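Local coordinates for phosphonate monoester hydrolase (Ruegeria pomeroyi, PDB 4UPK), which is a hydrolase of the sulfatase family, in the alkaline phosphatase clan, built around a large mixed beta sheet flanked by helices, at residues L53-E58 with Y256-P262; Y76-N80 with A366-T370; S431-I437 with G457-R463. All blocks are in the same frame, centred on the assembly; numbering follows the deposited sequence.

Contact 1: L53-E58 with Y256-P262; sequences LADHVE and YDPAKLP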
# COMPACT_ATOMS: atom_id res chain seq x y z
N LEU A 53 -47.36 -11.04 -13.91
CA LEU A 53 -47.68 -9.61 -13.97
C LEU A 53 -47.45 -8.96 -15.35
O LEU A 53 -47.85 -7.82 -15.55
CB LEU A 53 -46.91 -8.84 -12.87
CG LEU A 53 -47.39 -8.99 -11.41
CD1 LEU A 53 -46.42 -8.32 -10.46
CD2 LEU A 53 -48.80 -8.38 -11.18
N ALA A 54 -46.78 -9.68 -16.28
CA ALA A 54 -46.43 -9.21 -17.62
C ALA A 54 -47.60 -8.61 -18.42
O ALA A 54 -47.43 -7.55 -19.02
CB ALA A 54 -45.73 -10.31 -18.42
N ASP A 55 -48.78 -9.24 -18.37
CA ASP A 55 -49.99 -8.77 -19.08
C ASP A 55 -50.65 -7.54 -18.45
O ASP A 55 -51.61 -7.02 -19.01
CB ASP A 55 -51.01 -9.91 -19.23
CG ASP A 55 -50.58 -11.03 -20.18
OD1 ASP A 55 -49.77 -10.75 -21.12
OD2 ASP A 55 -51.08 -12.18 -20.00
N HIS A 56 -50.15 -7.07 -17.30
CA HIS A 56 -50.69 -5.92 -16.58
C HIS A 56 -49.79 -4.70 -16.60
O HIS A 56 -50.04 -3.73 -15.89
CB HIS A 56 -51.06 -6.33 -15.14
CG HIS A 56 -52.04 -7.47 -15.11
ND1 HIS A 56 -51.60 -8.78 -15.01
CD2 HIS A 56 -53.38 -7.47 -15.30
CE1 HIS A 56 -52.69 -9.52 -15.07
NE2 HIS A 56 -53.79 -8.78 -15.25
N VAL A 57 -48.73 -4.74 -17.44
CA VAL A 57 -47.76 -3.65 -17.56
C VAL A 57 -47.17 -3.59 -18.98
O VAL A 57 -46.89 -4.63 -19.60
CB VAL A 57 -46.68 -3.70 -16.42
CG1 VAL A 57 -45.83 -4.97 -16.46
CG2 VAL A 57 -45.80 -2.44 -16.42
N GLU A 58 -46.98 -2.37 -19.50
CA GLU A 58 -46.41 -2.14 -20.82
C GLU A 58 -44.94 -1.92 -20.69
O GLU A 58 -44.52 -0.94 -20.09
CB GLU A 58 -47.07 -0.93 -21.52
CG GLU A 58 -48.59 -0.94 -21.58
CD GLU A 58 -49.25 -2.15 -22.21
OE1 GLU A 58 -48.83 -2.55 -23.32
OE2 GLU A 58 -50.20 -2.69 -21.60
N TYR A 256 -52.47 2.73 -14.75
CA TYR A 256 -53.00 1.40 -14.41
C TYR A 256 -54.02 1.54 -13.28
O TYR A 256 -53.77 2.20 -12.27
CB TYR A 256 -51.87 0.40 -14.04
CG TYR A 256 -50.81 0.26 -15.13
CD1 TYR A 256 -51.16 -0.07 -16.44
CD2 TYR A 256 -49.47 0.51 -14.86
CE1 TYR A 256 -50.20 -0.18 -17.44
CE2 TYR A 256 -48.50 0.40 -15.85
CZ TYR A 256 -48.87 0.07 -17.15
OH TYR A 256 -47.92 -0.03 -18.13
N ASP A 257 -55.20 0.97 -13.50
CA ASP A 257 -56.30 1.00 -12.55
C ASP A 257 -56.04 -0.05 -11.47
O ASP A 257 -55.95 -1.23 -11.81
CB ASP A 257 -57.63 0.74 -13.28
CG ASP A 257 -58.91 0.83 -12.46
OD1 ASP A 257 -58.82 1.04 -11.22
OD2 ASP A 257 -59.99 0.68 -13.04
N PRO A 258 -55.92 0.35 -10.17
CA PRO A 258 -55.69 -0.64 -9.09
C PRO A 258 -56.81 -1.69 -8.96
O PRO A 258 -56.54 -2.82 -8.51
CB PRO A 258 -55.61 0.22 -7.84
CG PRO A 258 -55.22 1.59 -8.33
CD PRO A 258 -55.98 1.72 -9.61
N ALA A 259 -58.03 -1.34 -9.38
CA ALA A 259 -59.22 -2.19 -9.36
C ALA A 259 -59.20 -3.30 -10.41
O ALA A 259 -59.98 -4.25 -10.29
CB ALA A 259 -60.48 -1.35 -9.50
N LYS A 260 -58.32 -3.18 -11.43
CA LYS A 260 -58.23 -4.17 -12.52
C LYS A 260 -56.96 -5.01 -12.47
O LYS A 260 -56.73 -5.89 -13.32
CB LYS A 260 -58.44 -3.49 -13.89
CG LYS A 260 -59.86 -2.95 -14.09
CD LYS A 260 -59.94 -1.92 -15.21
CE LYS A 260 -61.33 -1.34 -15.34
NZ LYS A 260 -61.38 -0.25 -16.34
N LEU A 261 -56.15 -4.79 -11.44
CA LEU A 261 -54.92 -5.53 -11.26
C LEU A 261 -55.18 -6.81 -10.47
O LEU A 261 -56.10 -6.84 -9.63
CB LEU A 261 -53.92 -4.66 -10.50
CG LEU A 261 -53.26 -3.49 -11.25
CD1 LEU A 261 -52.25 -2.83 -10.37
CD2 LEU A 261 -52.55 -3.95 -12.52
N PRO A 262 -54.39 -7.89 -10.67
CA PRO A 262 -54.58 -9.07 -9.82
C PRO A 262 -54.11 -8.75 -8.39
O PRO A 262 -53.24 -7.90 -8.20
CB PRO A 262 -53.69 -10.14 -10.47
CG PRO A 262 -52.66 -9.39 -11.22
CD PRO A 262 -53.23 -8.05 -11.59
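The first torsion of His56 (chi1 -57°) turns CG away from the carbonyl carbon, on the side of the backbone N, which carries the imidazole up against Pro262. Tyr256 takes the same setting about its own CA-CB bond, and its phenol reaches the other end of 53-58, where it meets Val57 and Glu58. At the histidine end the evidence for a CH-pi contact is direct: Pro262 CD lies 3.6 Å from the centroid of the His56 ring and only 3° off the ring normal. That carbon is also nearly equidistant from all five ring atoms, as expected for a methylene centred over a face. Beside it, Leu261 CD2 packs on His56 CB at 3.8 Å, and Leu53 CD2 reaches Pro262 CG at 4.0 Å.

The two segments are connecting loops of the sulfatase fold, one joining helices 46-49 and 60-67, the other running from strand 234-239 to helix 270-275. Each is shaped by a local turn: 53-58 contains the 3-10 segment 54-56, and 256-262 contains an Asx turn in which Asp257 OD1 accepts from Ala259 N at 3.1 Å.

The tyrosine end supplies the direct polar link. Glu58 N donates to Tyr256 OH over 2.9 Å, nearly straight at 172°. Thr318 OG1, on helix 303-333, is a second hydrogen-bonding partner of that phenol oxygen and also bonds Glu58 O, so one threonine ties both segments to the helix. Over one face of the Tyr256 ring, displaced toward the rim, His56 O stands 3.8 Å above the plane. Val57 CG2 approaches Tyr256 CE2 to 4.0 Å, while CB and CG of Glu58 also touch the phenol oxygen.

Contact 2: Y76-N80 with A366-T370; sequences YSVTN and AAYHT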
# COMPACT_ATOMS: atom_id res chain seq x y z
N TYR A 76 -31.38 -15.37 -10.74
CA TYR A 76 -31.59 -15.00 -9.35
C TYR A 76 -30.45 -14.20 -8.77
O TYR A 76 -29.29 -14.48 -9.05
CB TYR A 76 -31.83 -16.27 -8.49
CG TYR A 76 -33.12 -16.99 -8.84
CD1 TYR A 76 -33.17 -17.88 -9.92
CD2 TYR A 76 -34.28 -16.78 -8.12
CE1 TYR A 76 -34.38 -18.46 -10.32
CE2 TYR A 76 -35.49 -17.39 -8.48
CZ TYR A 76 -35.52 -18.24 -9.58
OH TYR A 76 -36.68 -18.87 -9.97
N SER A 77 -30.80 -13.21 -7.94
CA SER A 77 -29.82 -12.43 -7.18
C SER A 77 -29.21 -13.42 -6.14
O SER A 77 -29.95 -14.23 -5.58
CB SER A 77 -30.52 -11.27 -6.47
OG SER A 77 -29.56 -10.54 -5.72
N VAL A 78 -27.88 -13.39 -5.91
CA VAL A 78 -27.23 -14.29 -4.94
C VAL A 78 -27.27 -13.74 -3.53
O VAL A 78 -26.90 -14.43 -2.57
CB VAL A 78 -25.80 -14.77 -5.35
CG1 VAL A 78 -25.78 -15.29 -6.78
CG2 VAL A 78 -24.75 -13.67 -5.14
N THR A 79 -27.71 -12.49 -3.38
CA THR A 79 -27.81 -11.87 -2.07
C THR A 79 -28.73 -10.69 -2.05
O THR A 79 -29.12 -10.21 -3.10
CB THR A 79 -26.45 -11.66 -1.37
OG1 THR A 79 -26.67 -11.30 -0.00
CG2 THR A 79 -25.60 -10.63 -2.06
N ASN A 80 -29.04 -10.21 -0.85
CA ASN A 80 -29.91 -9.07 -0.61
C ASN A 80 -29.54 -8.37 0.72
O ASN A 80 -28.96 -9.01 1.62
CB ASN A 80 -31.37 -9.53 -0.60
CG ASN A 80 -32.11 -9.18 -1.85
OD1 ASN A 80 -32.07 -8.05 -2.31
ND2 ASN A 80 -32.87 -10.12 -2.38
N ALA A 366 -39.69 -14.10 -5.32
CA ALA A 366 -40.03 -12.76 -5.82
C ALA A 366 -39.01 -11.68 -5.39
O ALA A 366 -38.81 -10.72 -6.12
CB ALA A 366 -41.46 -12.38 -5.42
N ALA A 367 -38.32 -11.89 -4.25
CA ALA A 367 -37.29 -10.98 -3.74
C ALA A 367 -35.93 -11.12 -4.49
O ALA A 367 -35.09 -10.23 -4.36
CB ALA A 367 -37.09 -11.22 -2.25
N TYR A 368 -35.73 -12.22 -5.26
CA TYR A 368 -34.46 -12.57 -5.93
C TYR A 368 -34.58 -12.77 -7.42
O TYR A 368 -33.62 -12.45 -8.11
CB TYR A 368 -33.80 -13.84 -5.31
CG TYR A 368 -33.58 -13.74 -3.82
CD1 TYR A 368 -34.59 -14.08 -2.93
CD2 TYR A 368 -32.36 -13.33 -3.30
CE1 TYR A 368 -34.42 -13.95 -1.55
CE2 TYR A 368 -32.16 -13.21 -1.92
CZ TYR A 368 -33.21 -13.52 -1.05
OH TYR A 368 -33.07 -13.41 0.31
N HIS A 369 -35.69 -13.35 -7.90
CA HIS A 369 -35.94 -13.60 -9.33
C HIS A 369 -35.93 -12.26 -10.11
O HIS A 369 -36.76 -11.36 -9.87
CB HIS A 369 -37.24 -14.39 -9.54
CG HIS A 369 -37.33 -15.07 -10.88
ND1 HIS A 369 -38.50 -15.69 -11.29
CD2 HIS A 369 -36.39 -15.22 -11.84
CE1 HIS A 369 -38.23 -16.20 -12.48
NE2 HIS A 369 -36.98 -15.94 -12.85
N THR A 370 -34.94 -12.09 -10.98
CA THR A 370 -34.73 -10.85 -11.72
C THR A 370 -34.63 -11.05 -13.22
O THR A 370 -34.14 -12.09 -13.67
CB THR A 370 -33.52 -10.08 -11.16
OG1 THR A 370 -32.44 -10.98 -10.92
CG2 THR A 370 -33.85 -9.38 -9.89
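Tyr76 and His369 meet as an offset stack, their ring centroids 4.6 Å apart and their planes inclined by 11°. With His369 CG swung anti to its backbone N (chi1 -160°), the imidazole lies along the phenol, and Tyr76 OH stands over the imidazole centre. His369 CB touches Tyr76 CE2 at 3.6 Å. Next to the stack, Ser77 N donates to Tyr368 O at 2.9 Å. Farther along, Asn80 ND2 does two jobs: it gives a hydrogen bond of 3.0 Å to Ala367 O, which lies close to the amide plane, and it sits 3.2 Å above one face of the Tyr368 ring, displaced toward the rim.

A second shell fixes these groups. His369 NE2 is hydrogen-bonded to Arg73 O, which would limit imidazole rotation, and Tyr368 OH is held by Thr362 O. Ser77 OG bonds both Thr79 O and Ser85 OG, tying the bend after Tyr76 to helix 82-91.

Tyr76 and His369 form a single backbone bridge where strand 70-76 ends, close to its antiparallel partner 372-375; both strands belong to the large mixed sheet at the centre of an alkaline phosphatase-like alpha/beta fold.

Contact 3: S431-I437 with G457-R463; sequences SFSELDI and GAVAILR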
# COMPACT_ATOMS: atom_id res chain seq x y z
N SER A 431 -29.62 -22.89 -7.89
CA SER A 431 -29.13 -21.53 -7.65
C SER A 431 -29.00 -21.33 -6.13
O SER A 431 -29.60 -22.05 -5.32
CB SER A 431 -30.02 -20.48 -8.31
OG SER A 431 -31.31 -20.44 -7.72
N PHE A 432 -28.16 -20.39 -5.75
CA PHE A 432 -27.86 -20.14 -4.36
C PHE A 432 -27.95 -18.63 -3.99
O PHE A 432 -27.34 -17.79 -4.67
CB PHE A 432 -26.44 -20.71 -4.07
CG PHE A 432 -25.95 -20.55 -2.66
CD1 PHE A 432 -26.25 -21.50 -1.69
CD2 PHE A 432 -25.13 -19.49 -2.32
CE1 PHE A 432 -25.76 -21.37 -0.40
CE2 PHE A 432 -24.63 -19.36 -1.04
CZ PHE A 432 -24.97 -20.29 -0.08
N SER A 433 -28.66 -18.33 -2.91
CA SER A 433 -28.80 -16.96 -2.40
C SER A 433 -28.51 -16.89 -0.91
O SER A 433 -28.65 -17.88 -0.21
CB SER A 433 -30.19 -16.39 -2.69
OG SER A 433 -30.45 -16.41 -4.08
N GLU A 434 -28.09 -15.73 -0.43
CA GLU A 434 -27.78 -15.48 0.98
C GLU A 434 -28.43 -14.19 1.48
O GLU A 434 -28.69 -13.26 0.70
CB GLU A 434 -26.26 -15.38 1.19
CG GLU A 434 -25.50 -16.68 1.02
CD GLU A 434 -24.01 -16.52 1.26
OE1 GLU A 434 -23.59 -16.54 2.44
OE2 GLU A 434 -23.29 -16.23 0.28
N LEU A 435 -28.67 -14.12 2.79
CA LEU A 435 -29.23 -12.94 3.44
C LEU A 435 -28.62 -12.85 4.81
O LEU A 435 -28.11 -13.85 5.32
CB LEU A 435 -30.78 -13.05 3.51
CG LEU A 435 -31.59 -11.79 3.86
CD1 LEU A 435 -31.69 -10.84 2.67
CD2 LEU A 435 -33.00 -12.16 4.31
N ASP A 436 -28.58 -11.65 5.38
CA ASP A 436 -28.08 -11.46 6.73
C ASP A 436 -29.15 -10.69 7.47
O ASP A 436 -29.50 -9.57 7.07
CB ASP A 436 -26.70 -10.76 6.79
CG ASP A 436 -26.08 -10.87 8.17
OD1 ASP A 436 -26.60 -10.24 9.11
OD2 ASP A 436 -25.14 -11.66 8.33
N ILE A 437 -29.70 -11.34 8.53
CA ILE A 437 -30.78 -10.81 9.38
C ILE A 437 -30.29 -10.26 10.73
O ILE A 437 -31.04 -10.22 11.70
CB ILE A 437 -32.03 -11.76 9.46
CG1 ILE A 437 -31.70 -13.13 10.06
CG2 ILE A 437 -32.71 -11.87 8.09
CD1 ILE A 437 -32.84 -13.90 10.49
N GLY A 457 -26.34 -14.08 11.92
CA GLY A 457 -27.41 -13.50 11.12
C GLY A 457 -27.62 -14.08 9.73
O GLY A 457 -28.61 -13.75 9.07
N ALA A 458 -26.68 -14.95 9.27
CA ALA A 458 -26.74 -15.53 7.93
C ALA A 458 -27.85 -16.53 7.65
O ALA A 458 -28.15 -17.41 8.44
CB ALA A 458 -25.39 -16.09 7.53
N VAL A 459 -28.47 -16.35 6.48
CA VAL A 459 -29.52 -17.18 5.93
C VAL A 459 -29.00 -17.62 4.55
O VAL A 459 -28.29 -16.85 3.88
CB VAL A 459 -30.88 -16.44 5.80
CG1 VAL A 459 -32.00 -17.43 5.54
CG2 VAL A 459 -31.20 -15.61 7.04
N ALA A 460 -29.29 -18.87 4.16
CA ALA A 460 -28.90 -19.41 2.86
C ALA A 460 -30.10 -20.10 2.21
O ALA A 460 -30.93 -20.70 2.92
CB ALA A 460 -27.75 -20.37 3.02
N ILE A 461 -30.24 -19.92 0.87
CA ILE A 461 -31.33 -20.47 0.04
C ILE A 461 -30.73 -21.32 -1.10
O ILE A 461 -29.82 -20.85 -1.79
CB ILE A 461 -32.27 -19.35 -0.51
CG1 ILE A 461 -32.82 -18.40 0.61
CG2 ILE A 461 -33.40 -19.92 -1.39
CD1 ILE A 461 -32.97 -16.96 0.23
N LEU A 462 -31.23 -22.55 -1.30
CA LEU A 462 -30.81 -23.41 -2.41
C LEU A 462 -32.04 -23.77 -3.25
O LEU A 462 -32.96 -24.39 -2.73
CB LEU A 462 -30.04 -24.68 -1.93
CG LEU A 462 -29.39 -25.51 -3.05
CD1 LEU A 462 -28.00 -25.94 -2.67
CD2 LEU A 462 -30.24 -26.72 -3.43
N ARG A 463 -32.06 -23.37 -4.52
CA ARG A 463 -33.18 -23.62 -5.43
C ARG A 463 -32.84 -24.76 -6.35
O ARG A 463 -32.07 -24.61 -7.28
CB ARG A 463 -33.58 -22.38 -6.23
CG ARG A 463 -34.01 -21.21 -5.35
CD ARG A 463 -34.21 -19.96 -6.15
NE ARG A 463 -34.23 -18.79 -5.28
CZ ARG A 463 -33.17 -18.06 -4.98
NH1 ARG A 463 -31.99 -18.34 -5.52
NH2 ARG A 463 -33.27 -17.03 -4.15
O HOH W 1 -24.03 -12.66 10.99
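Arg463 lies opposite Ser431 in an antiparallel hydrogen-bonded pair, and its side chain runs back along the face shared with Ser431 and Ser433. Arg463 CB starts 3.3 Å from Ser431 OG. Extended from CG to NE, the chain keeps that hydroxyl alongside: CG passes it at 3.7 Å, and Arg463 CD is again 3.3 Å from Ser431 OG. NE leaves the strand pair for a salt bridge with Asp365. At the tip, NH1 donates to Ser431 OG at 3.1 Å and to Ser433 OG at 2.9 Å, while NH2 reaches the same Ser433 OG, again at 2.9 Å. Both hydroxyls lie within 5° of the guanidinium plane, so they meet its edge; one face is covered by Ile461 CG2, 3.8 Å above the plane.

The two strands, at 160° to each other, are neighbours in a four-stranded antiparallel sheet. On the face bearing Phe432, CE1 of that ring packs on Ala460 CB; helix 499-515 covers Ala460 and Leu462, and Met514 of a second subunit also packs on Ala460. At the far end a water links Asp436 OD2 with Gly457 N.

Ser433 OG also bonds Ser77 O, a carbonyl that can only accept, so the hydroxyl donates there while taking two N-H groups from Arg463. This chain of bonds would polarise the hydroxyl, and Asp365 probably balances much of the buried guanidinium charge.

How the contacts relate
From the N terminus, 53-58 comes first and 76-80 follows; their partners 256-262 and 366-370 arrive in the same order, so contacts 1 and 2 cross. Each closes a long loop, of 197 and 285 residues, inside the sulfatase range. Contact 3 comes afterwards, in series, closing just 19 residues between neighbouring strands of the later four-stranded sheet. Contact 1 lies apart, its centre about 23 Å from that of contact 2, and joins peripheral loops beside helix 303-333. Contacts 2 and 3, with centres about 10 Å apart, touch: a probable backbone bond from Glu434 to Val78 and packing of Tyr368 on Arg463 join loops next to strands of the central mixed sheet to the smaller one.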